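Local coordinates for ankyrin-repeat protein (Cryptosporidium parvum, PDB 2W4S), which probably binds RNA through this helical domain of the PHAX type, the family of adapters that transport small nuclear and small nucleolar RNAs, at residues L54-D58 and M59-K63; L41-N44 and A45-E49; Q81-I84 and Q85-N88. All coordinates share one frame; numbering follows the deposited sequence.

Contact 1: residues L54-D58 and M59-K63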
ATOM      1  N   LEU C  54       5.504  11.784 -12.780  1.00 36.53           N
ATOM      2  CA  LEU C  54       6.117  13.116 -12.929  1.00 36.75           C
ATOM      3  C   LEU C  54       7.458  12.925 -13.622  1.00 36.85           C
ATOM      4  O   LEU C  54       8.031  11.829 -13.587  1.00 36.92           O
ATOM      5  CB  LEU C  54       6.347  13.806 -11.569  1.00 36.96           C
ATOM      6  CG  LEU C  54       5.130  14.072 -10.664  1.00 37.49           C
ATOM      7  CD1 LEU C  54       5.540  14.361  -9.220  1.00 37.06           C
ATOM      8  CD2 LEU C  54       4.244  15.194 -11.205  1.00 37.65           C
ATOM      9  N   LEU C  55       7.940  13.984 -14.263  1.00 36.31           N
ATOM     10  CA  LEU C  55       9.241  13.981 -14.875  1.00 35.91           C
ATOM     11  C   LEU C  55      10.287  14.361 -13.838  1.00 36.57           C
ATOM     12  O   LEU C  55      10.018  15.107 -12.890  1.00 36.30           O
ATOM     13  CB  LEU C  55       9.283  14.972 -16.049  1.00 35.87           C
ATOM     14  CG  LEU C  55       8.949  14.525 -17.491  1.00 35.52           C
ATOM     15  CD1 LEU C  55       8.181  13.202 -17.568  1.00 33.83           C
ATOM     16  CD2 LEU C  55       8.233  15.635 -18.269  1.00 34.74           C
ATOM     17  N   THR C  56      11.490  13.828 -14.020  1.00 36.90           N
ATOM     18  CA  THR C  56      12.665  14.352 -13.339  1.00 36.87           C
ATOM     19  C   THR C  56      12.876  15.803 -13.796  1.00 37.21           C
ATOM     20  O   THR C  56      12.281  16.242 -14.786  1.00 37.26           O
ATOM     21  CB  THR C  56      13.900  13.509 -13.685  1.00 36.42           C
ATOM     22  OG1 THR C  56      14.056  13.447 -15.103  1.00 34.85           O
ATOM     23  CG2 THR C  56      13.736  12.109 -13.156  1.00 36.47           C
ATOM     24  N   ALA C  57      13.739  16.531 -13.088  1.00 37.48           N
ATOM     25  CA  ALA C  57      14.006  17.937 -13.390  1.00 37.85           C
ATOM     26  C   ALA C  57      14.628  18.123 -14.767  1.00 38.47           C
ATOM     27  O   ALA C  57      14.474  19.178 -15.379  1.00 38.57           O
ATOM     28  CB  ALA C  57      14.908  18.548 -12.315  1.00 37.71           C
ATOM     29  N   ASP C  58      15.353  17.112 -15.238  1.00 39.17           N
ATOM     30  CA  ASP C  58      15.966  17.172 -16.560  1.00 40.37           C
ATOM     31  C   ASP C  58      15.039  16.632 -17.648  1.00 40.50           C
ATOM     32  O   ASP C  58      15.387  16.643 -18.830  1.00 40.38           O
ATOM     33  CB  ASP C  58      17.325  16.458 -16.580  1.00 40.84           C
ATOM     34  CG  ASP C  58      17.208  14.958 -16.415  1.00 42.80           C
ATOM     35  OD1 ASP C  58      17.899  14.242 -17.153  1.00 44.37           O
ATOM     36  OD2 ASP C  58      16.444  14.487 -15.548  1.00 46.68           O
ATOM     37  N   MET C  59      13.857  16.172 -17.234  1.00 40.89           N
ATOM     38  CA  MET C  59      12.799  15.727 -18.147  1.00 41.33           C
ATOM     39  C   MET C  59      13.191  14.548 -19.046  1.00 40.92           C
ATOM     40  O   MET C  59      12.620  14.363 -20.125  1.00 40.19           O
ATOM     41  CB  MET C  59      12.284  16.896 -18.995  1.00 41.31           C
ATOM     42  CG  MET C  59      11.311  17.826 -18.274  1.00 41.64           C
ATOM     43  SD  MET C  59      10.761  19.140 -19.391  1.00 43.04           S
ATOM     44  CE  MET C  59       9.905  18.213 -20.681  1.00 42.25           C
ATOM     45  N   SER C  60      14.151  13.748 -18.583  1.00 41.11           N
ATOM     46  CA  SER C  60      14.678  12.646 -19.384  1.00 41.35           C
ATOM     47  C   SER C  60      13.965  11.352 -19.057  1.00 41.18           C
ATOM     48  O   SER C  60      13.908  10.446 -19.877  1.00 41.27           O
ATOM     49  CB  SER C  60      16.190  12.499 -19.199  1.00 41.41           C
ATOM     50  OG  SER C  60      16.508  12.159 -17.863  1.00 42.52           O
ATOM     51  N   ARG C  61      13.422  11.257 -17.853  1.00 41.17           N
ATOM     52  CA  ARG C  61      12.564  10.127 -17.528  1.00 40.98           C
ATOM     53  C   ARG C  61      11.517  10.503 -16.496  1.00 40.15           C
ATOM     54  O   ARG C  61      11.513  11.610 -15.966  1.00 40.11           O
ATOM     55  CB  ARG C  61      13.391   8.934 -17.045  1.00 41.60           C
ATOM     56  CG  ARG C  61      14.532   9.320 -16.157  1.00 43.47           C
ATOM     57  CD  ARG C  61      14.903   8.204 -15.215  1.00 48.31           C
ATOM     58  NE  ARG C  61      15.728   8.723 -14.119  1.00 51.66           N
ATOM     59  CZ  ARG C  61      15.319   8.876 -12.857  1.00 52.94           C
ATOM     60  NH1 ARG C  61      14.085   8.531 -12.490  1.00 52.61           N
ATOM     61  NH2 ARG C  61      16.159   9.370 -11.950  1.00 53.47           N
ATOM     62  N   ARG C  62      10.609   9.574 -16.251  1.00 39.25           N
ATOM     63  CA  ARG C  62       9.693   9.665 -15.152  1.00 38.47           C
ATOM     64  C   ARG C  62      10.493   9.549 -13.870  1.00 37.74           C
ATOM     65  O   ARG C  62      11.510   8.891 -13.840  1.00 38.26           O
ATOM     66  CB  ARG C  62       8.751   8.490 -15.204  1.00 38.37           C
ATOM     67  CG  ARG C  62       7.423   8.722 -15.855  1.00 39.75           C
ATOM     68  CD  ARG C  62       6.459   7.963 -14.987  1.00 42.44           C
ATOM     69  NE  ARG C  62       5.341   7.373 -15.700  1.00 45.23           N
ATOM     70  CZ  ARG C  62       4.394   6.645 -15.107  1.00 46.80           C
ATOM     71  NH1 ARG C  62       4.432   6.411 -13.791  1.00 45.97           N
ATOM     72  NH2 ARG C  62       3.399   6.156 -15.830  1.00 47.88           N
ATOM     73  N   LYS C  63      10.043  10.198 -12.811  1.00 36.96           N
ATOM     74  CA  LYS C  63      10.558   9.937 -11.492  1.00 36.05           C
ATOM     75  C   LYS C  63      10.108   8.531 -11.123  1.00 36.13           C
ATOM     76  O   LYS C  63       8.987   8.132 -11.450  1.00 36.74           O
ATOM     77  CB  LYS C  63       9.921  10.902 -10.510  1.00 35.77           C
ATOM     78  CG  LYS C  63      10.496  12.304 -10.456  1.00 34.53           C
ATOM     79  CD  LYS C  63       9.562  13.150  -9.632  1.00 32.31           C
ATOM     80  CE  LYS C  63      10.278  14.142  -8.801  1.00 36.96           C
ATOM     81  NZ  LYS C  63      10.849  15.269  -9.566  1.00 37.89           N
TER
HETATM   82  O   HOH W   1       6.742   9.495 -12.075  1.00 35.09           O

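Contact 2: residues L41-N44 and A45-E49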
ATOM      1  N   LEU C  41       0.300   9.477   2.141  1.00 36.70           N
ATOM      2  CA  LEU C  41       1.391   9.901   1.250  1.00 35.43           C
ATOM      3  C   LEU C  41       1.717   8.810   0.187  1.00 34.80           C
ATOM      4  O   LEU C  41       1.980   9.114  -0.985  1.00 34.17           O
ATOM      5  CB  LEU C  41       2.621  10.219   2.099  1.00 35.12           C
ATOM      6  CG  LEU C  41       3.669  11.260   1.738  1.00 35.96           C
ATOM      7  CD1 LEU C  41       3.054  12.639   1.415  1.00 37.22           C
ATOM      8  CD2 LEU C  41       4.587  11.365   2.923  1.00 34.81           C
ATOM      9  N   TYR C  42       1.707   7.548   0.625  1.00 33.43           N
ATOM     10  CA  TYR C  42       2.004   6.399  -0.236  1.00 32.33           C
ATOM     11  C   TYR C  42       0.917   6.297  -1.293  1.00 32.21           C
ATOM     12  O   TYR C  42       1.195   6.195  -2.490  1.00 30.84           O
ATOM     13  CB  TYR C  42       2.115   5.124   0.607  1.00 30.93           C
ATOM     14  CG  TYR C  42       2.138   3.851  -0.195  1.00 29.78           C
ATOM     15  CD1 TYR C  42       3.056   3.681  -1.212  1.00 28.48           C
ATOM     16  CD2 TYR C  42       1.246   2.817   0.069  1.00 28.95           C
ATOM     17  CE1 TYR C  42       3.080   2.540  -1.960  1.00 28.82           C
ATOM     18  CE2 TYR C  42       1.263   1.630  -0.687  1.00 28.58           C
ATOM     19  CZ  TYR C  42       2.186   1.509  -1.696  1.00 28.49           C
ATOM     20  OH  TYR C  42       2.265   0.382  -2.451  1.00 27.44           O
ATOM     21  N   GLU C  43      -0.325   6.403  -0.827  1.00 33.15           N
ATOM     22  CA  GLU C  43      -1.486   6.433  -1.701  1.00 34.12           C
ATOM     23  C   GLU C  43      -1.429   7.545  -2.729  1.00 34.19           C
ATOM     24  O   GLU C  43      -1.709   7.301  -3.924  1.00 34.41           O
ATOM     25  CB  GLU C  43      -2.770   6.586  -0.905  1.00 34.63           C
ATOM     26  CG  GLU C  43      -3.947   6.594  -1.833  1.00 38.72           C
ATOM     27  CD  GLU C  43      -5.217   7.068  -1.190  1.00 45.36           C
ATOM     28  OE1 GLU C  43      -5.164   7.725  -0.113  1.00 47.58           O
ATOM     29  OE2 GLU C  43      -6.282   6.771  -1.786  1.00 47.32           O
ATOM     30  N   ASN C  44      -1.087   8.757  -2.270  1.00 34.13           N
ATOM     31  CA  ASN C  44      -1.016   9.928  -3.138  1.00 34.06           C
ATOM     32  C   ASN C  44       0.042   9.779  -4.191  1.00 33.59           C
ATOM     33  O   ASN C  44      -0.175  10.174  -5.326  1.00 34.01           O
ATOM     34  CB  ASN C  44      -0.806  11.206  -2.334  1.00 35.12           C
ATOM     35  CG  ASN C  44      -2.063  11.639  -1.592  1.00 37.57           C
ATOM     36  OD1 ASN C  44      -3.180  11.449  -2.081  1.00 42.79           O
ATOM     37  ND2 ASN C  44      -1.894  12.188  -0.386  1.00 39.30           N
ATOM     38  N   ALA C  45       1.177   9.190  -3.811  1.00 33.31           N
ATOM     39  CA  ALA C  45       2.273   8.855  -4.737  1.00 33.24           C
ATOM     40  C   ALA C  45       1.784   7.877  -5.773  1.00 33.23           C
ATOM     41  O   ALA C  45       2.131   7.996  -6.952  1.00 33.22           O
ATOM     42  CB  ALA C  45       3.464   8.261  -3.996  1.00 32.56           C
ATOM     43  N   MET C  46       0.981   6.903  -5.329  1.00 33.89           N
ATOM     44  CA  MET C  46       0.355   5.931  -6.250  1.00 33.77           C
ATOM     45  C   MET C  46      -0.618   6.595  -7.209  1.00 33.83           C
ATOM     46  O   MET C  46      -0.631   6.242  -8.376  1.00 33.95           O
ATOM     47  CB  MET C  46      -0.312   4.779  -5.499  1.00 33.50           C
ATOM     48  CG  MET C  46       0.650   3.656  -5.078  1.00 34.02           C
ATOM     49  SD  MET C  46      -0.114   2.163  -4.360  1.00 33.69           S
ATOM     50  CE  MET C  46      -1.003   2.850  -2.936  1.00 32.84           C
ATOM     51  N   LYS C  47      -1.403   7.571  -6.732  1.00 34.62           N
ATOM     52  CA  LYS C  47      -2.382   8.287  -7.605  1.00 35.36           C
ATOM     53  C   LYS C  47      -1.692   9.056  -8.705  1.00 35.64           C
ATOM     54  O   LYS C  47      -2.114   9.004  -9.882  1.00 36.44           O
ATOM     55  CB  LYS C  47      -3.267   9.251  -6.823  1.00 35.44           C
ATOM     56  CG  LYS C  47      -4.239   8.551  -5.934  1.00 35.90           C
ATOM     57  CD  LYS C  47      -5.239   9.486  -5.330  1.00 39.54           C
ATOM     58  CE  LYS C  47      -6.182   8.655  -4.463  1.00 41.80           C
ATOM     59  NZ  LYS C  47      -7.419   9.385  -4.098  1.00 43.00           N
ATOM     60  N   VAL C  48      -0.617   9.733  -8.315  1.00 35.34           N
ATOM     61  CA  VAL C  48       0.283  10.400  -9.242  1.00 35.41           C
ATOM     62  C   VAL C  48       0.861   9.415 -10.255  1.00 35.63           C
ATOM     63  O   VAL C  48       0.912   9.717 -11.452  1.00 36.02           O
ATOM     64  CB  VAL C  48       1.451  11.160  -8.503  1.00 35.37           C
ATOM     65  CG1 VAL C  48       2.419  11.729  -9.511  1.00 34.39           C
ATOM     66  CG2 VAL C  48       0.916  12.276  -7.640  1.00 34.78           C
ATOM     67  N   GLU C  49       1.310   8.247  -9.788  1.00 35.81           N
ATOM     68  CA  GLU C  49       1.799   7.241 -10.713  1.00 35.84           C
ATOM     69  C   GLU C  49       0.673   6.793 -11.652  1.00 35.64           C
ATOM     70  O   GLU C  49       0.906   6.675 -12.855  1.00 35.50           O
ATOM     71  CB  GLU C  49       2.471   6.078  -9.992  1.00 35.97           C
ATOM     72  CG  GLU C  49       3.809   6.475  -9.330  1.00 37.65           C
ATOM     73  CD  GLU C  49       4.913   6.777 -10.351  1.00 40.13           C
ATOM     74  OE1 GLU C  49       5.496   5.825 -10.927  1.00 42.08           O
ATOM     75  OE2 GLU C  49       5.198   7.971 -10.582  1.00 40.71           O
TER

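Contact 3: residues Q81-I84 and Q85-N88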
ATOM      1  N   GLN C  81       3.515  21.408   7.294  1.00 34.09           N
ATOM      2  CA  GLN C  81       2.956  20.218   7.962  1.00 34.00           C
ATOM      3  C   GLN C  81       4.025  19.471   8.743  1.00 33.78           C
ATOM      4  O   GLN C  81       3.754  18.846   9.762  1.00 34.11           O
ATOM      5  CB  GLN C  81       2.298  19.281   6.946  1.00 34.20           C
ATOM      6  CG  GLN C  81       0.947  19.741   6.434  1.00 35.55           C
ATOM      7  CD  GLN C  81       0.031  20.123   7.556  1.00 38.55           C
ATOM      8  OE1 GLN C  81      -0.336  19.282   8.388  1.00 40.38           O
ATOM      9  NE2 GLN C  81      -0.326  21.411   7.622  1.00 38.71           N
ATOM     10  N   ILE C  82       5.248  19.562   8.241  1.00 33.69           N
ATOM     11  CA  ILE C  82       6.442  18.970   8.835  1.00 33.43           C
ATOM     12  C   ILE C  82       7.329  20.186   9.075  1.00 32.46           C
ATOM     13  O   ILE C  82       7.378  21.039   8.209  1.00 33.01           O
ATOM     14  CB  ILE C  82       7.095  17.994   7.820  1.00 32.70           C
ATOM     15  CG1 ILE C  82       6.358  16.682   7.828  1.00 33.41           C
ATOM     16  CG2 ILE C  82       8.551  17.717   8.111  1.00 34.51           C
ATOM     17  CD1 ILE C  82       6.770  15.754   6.676  1.00 34.44           C
ATOM     18  N   THR C  83       8.005  20.278  10.225  1.00 31.90           N
ATOM     19  CA  THR C  83       8.961  21.378  10.485  1.00 31.56           C
ATOM     20  C   THR C  83      10.270  21.143   9.736  1.00 31.35           C
ATOM     21  O   THR C  83      10.535  20.032   9.276  1.00 31.26           O
ATOM     22  CB  THR C  83       9.348  21.492  11.967  1.00 31.64           C
ATOM     23  OG1 THR C  83      10.120  20.341  12.334  1.00 31.84           O
ATOM     24  CG2 THR C  83       8.117  21.639  12.877  1.00 31.53           C
ATOM     25  N   ILE C  84      11.101  22.179   9.637  1.00 31.26           N
ATOM     26  CA  ILE C  84      12.427  22.041   9.013  1.00 31.31           C
ATOM     27  C   ILE C  84      13.283  21.050   9.794  1.00 30.97           C
ATOM     28  O   ILE C  84      13.870  20.163   9.201  1.00 31.23           O
ATOM     29  CB  ILE C  84      13.213  23.374   8.882  1.00 30.96           C
ATOM     30  CG1 ILE C  84      12.523  24.354   7.925  1.00 31.27           C
ATOM     31  CG2 ILE C  84      14.627  23.109   8.414  1.00 30.45           C
ATOM     32  CD1 ILE C  84      12.307  23.832   6.526  1.00 31.53           C
ATOM     33  N   GLN C  85      13.338  21.198  11.110  1.00 31.09           N
ATOM     34  CA  GLN C  85      13.985  20.207  11.971  1.00 31.73           C
ATOM     35  C   GLN C  85      13.510  18.774  11.694  1.00 31.18           C
ATOM     36  O   GLN C  85      14.333  17.874  11.578  1.00 30.76           O
ATOM     37  CB  GLN C  85      13.780  20.553  13.434  1.00 31.74           C
ATOM     38  CG  GLN C  85      15.015  21.116  14.112  1.00 37.61           C
ATOM     39  CD  GLN C  85      15.589  22.374  13.430  1.00 42.57           C
ATOM     40  OE1 GLN C  85      16.516  22.273  12.614  1.00 44.97           O
ATOM     41  NE2 GLN C  85      15.054  23.557  13.781  1.00 42.58           N
ATOM     42  N   GLU C  86      12.199  18.563  11.577  1.00 30.68           N
ATOM     43  CA  GLU C  86      11.699  17.233  11.275  1.00 31.15           C
ATOM     44  C   GLU C  86      12.134  16.742   9.894  1.00 30.84           C
ATOM     45  O   GLU C  86      12.396  15.562   9.698  1.00 30.25           O
ATOM     46  CB  GLU C  86      10.179  17.152  11.438  1.00 31.66           C
ATOM     47  CG  GLU C  86       9.743  17.221  12.887  1.00 31.79           C
ATOM     48  CD  GLU C  86       8.241  17.353  13.054  1.00 33.35           C
ATOM     49  OE1 GLU C  86       7.524  17.691  12.102  1.00 34.09           O
ATOM     50  OE2 GLU C  86       7.764  17.096  14.166  1.00 36.73           O
ATOM     51  N   TRP C  87      12.228  17.655   8.942  1.00 31.03           N
ATOM     52  CA  TRP C  87      12.650  17.293   7.596  1.00 31.68           C
ATOM     53  C   TRP C  87      14.117  16.833   7.558  1.00 31.06           C
ATOM     54  O   TRP C  87      14.478  15.935   6.815  1.00 31.08           O
ATOM     55  CB  TRP C  87      12.367  18.471   6.666  1.00 32.51           C
ATOM     56  CG  TRP C  87      12.999  18.471   5.288  1.00 33.47           C
ATOM     57  CD1 TRP C  87      14.033  19.261   4.878  1.00 33.41           C
ATOM     58  CD2 TRP C  87      12.614  17.686   4.145  1.00 33.95           C
ATOM     59  NE1 TRP C  87      14.319  19.024   3.564  1.00 33.99           N
ATOM     60  CE2 TRP C  87      13.474  18.059   3.081  1.00 34.29           C
ATOM     61  CE3 TRP C  87      11.619  16.726   3.908  1.00 34.36           C
ATOM     62  CZ2 TRP C  87      13.376  17.497   1.779  1.00 35.16           C
ATOM     63  CZ3 TRP C  87      11.506  16.158   2.590  1.00 34.98           C
ATOM     64  CH2 TRP C  87      12.385  16.545   1.554  1.00 34.11           C
ATOM     65  N   ASN C  88      14.945  17.463   8.368  1.00 30.68           N
ATOM     66  CA  ASN C  88      16.330  17.099   8.503  1.00 30.65           C
ATOM     67  C   ASN C  88      16.512  15.757   9.209  1.00 30.99           C
ATOM     68  O   ASN C  88      17.392  14.988   8.826  1.00 31.10           O
ATOM     69  CB  ASN C  88      17.096  18.212   9.218  1.00 30.07           C
ATOM     70  CG  ASN C  88      17.552  19.301   8.267  1.00 30.75           C
ATOM     71  OD1 ASN C  88      18.721  19.346   7.900  1.00 32.57           O
ATOM     72  ND2 ASN C  88      16.633  20.176   7.843  1.00 29.51           N
TER
HETATM   73  O   HOH W   2       4.224  17.026  12.632  1.00 34.53           O

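Contact 1: residues L54-D58 and M59-K63
Thr56 and Arg61 meet across a loop between helix 24-50 and helix 65-78, and the threonine side chain shows how one residue can brace such a turn. Its CB is 3.8 Å from Arg61 O, the same carbonyl oxygen that accepts the Thr56 backbone N-H in a straight bond of 3.0 Å, N to O. From CB the branches part. With chi1 at 55°, OG1 sits between the backbone N and the carbonyl carbon, facing the turn: it donates to Asp58 OD2 at 2.6 Å, on the syn side but 35° out of the carboxylate plane, and accepts a weak bond from Ser60 N. The methyl CG2 goes the other way and rests over the centre of the Arg61 guanidinium, 3.6 Å above its plane, the two side chains crossing at about a right angle. Asp58 is gripped a second time by Ser60, whose OG gives its proton to OD1 at 2.6 Å from above the carboxylate plane. Thr56 O closes the type I turn by accepting from Met59 N at 2.9 Å. Toward the base, Lys63 N bonds to Leu54 O at 2.7 Å, and a single bridge pairs Leu55 with Arg62. No residue here is buried, and mainly backbone and hydroxyl bonds hold the loop. Two hydroxyl donors on one carboxylate would probably stabilise its negative charge and limit rotation of the group.

Contact 2: residues L41-N44 and A45-E49
Tyr42 and Met46, one turn apart on helix 24-50, make the apolar part of this contact. Met46 CE lies over one face of the phenol ring, offset toward the rim, 3.7 Å from the ring centroid in a CH-pi contact, while SD sits obliquely at 4.1 Å from the same centroid. The thioether reaches the ring because its chain runs straight through chi2 (-173°) and then bends at chi3 (-59°), folding the methyl back over CE2. The charged pair is a long one: Glu43 and Lys47 cross obliquely, and Glu43 OE2 stands 3.7 Å from Lys47 NZ in a long salt bridge, with Lys47 CE nearer to that oxygen at 3.3 Å. Glu43 OE2 also bonds to Thr16 of the second subunit. Backbone bonds supply the third kind, from Leu41 O to Ala45 N through Asn44 O to Val48 N, each i to i+4. Tyr42 OH is hydrogen-bonded to Tyr42 OH of the second subunit, and Tyr42 of each copy packs on Met46 of the other. The Tyr42-Met46 pair is a Met-aromatic contact spaced i to i+4 on an alpha helix, at the interface between two copies of the subunit.

Contact 3: residues Q81-I84 and Q85-N88
Ile84 O is gripped twice by Asn88, at the start of helix 84-91. The backbone N of Asn88 bonds to it at 3.0 Å, nearly along the C=O axis, whereas ND2 comes from above the carbonyl plane at 3.1 Å, with the oxygen lying almost in the plane of the amide. This second bond turns the Asn88 amide back over its own helix turn, and the Ile84 and Asn88 side chains lie side by side, with Ile84 CG2 at 3.6 Å from Asn88 ND2. Thr83 and Glu86 exchange bonds. Thr83 OG1, brought round between the backbone N and the carbonyl carbon by a chi1 of 68°, accepts from Glu86 N at 2.8 Å. In return Glu86 OE1 receives Thr83 N at 3.2 Å, the donor arriving 39° out of the carboxylate plane. This carboxylate lies near the positive end of the helix dipole, which would probably favour the charged form. Behind the cap, Ile82 CG2 rests against Glu86 CB at 3.7 Å and, more loosely, Trp87 CB, the latter consistent with a hydrophobic staple. Ile82 packs on Leu73 of helix 65-78 and Ile33 of helix 24-50, and Trp87 on Lys74 and Val77 of helix 65-78, so the cap and first turn sit against both helices. The reciprocal bonds form a capping box, with Thr83 as N-cap, the classic opening of an alpha helix.

In the fold
Along the chain contact 2 comes first, on helix 24-50, then contact 1 in the loop before helix 65-78, then contact 3 at the start of helix 84-91. Contacts 1 and 2 have centres about 16 Å apart and touch: Arg62 reaches Glu49 in a salt bridge, and Leu54 packs on Val48, so the loop is fastened to the end of the long helix. Contact 3 lies on the opposite side of the chain's centre from contact 2, about 21 Å away between centres, and about 25 Å from contact 1. One small, all-helical RNA-binding domain thus holds a subunit interface, an outlying loop and a capped last modelled helix.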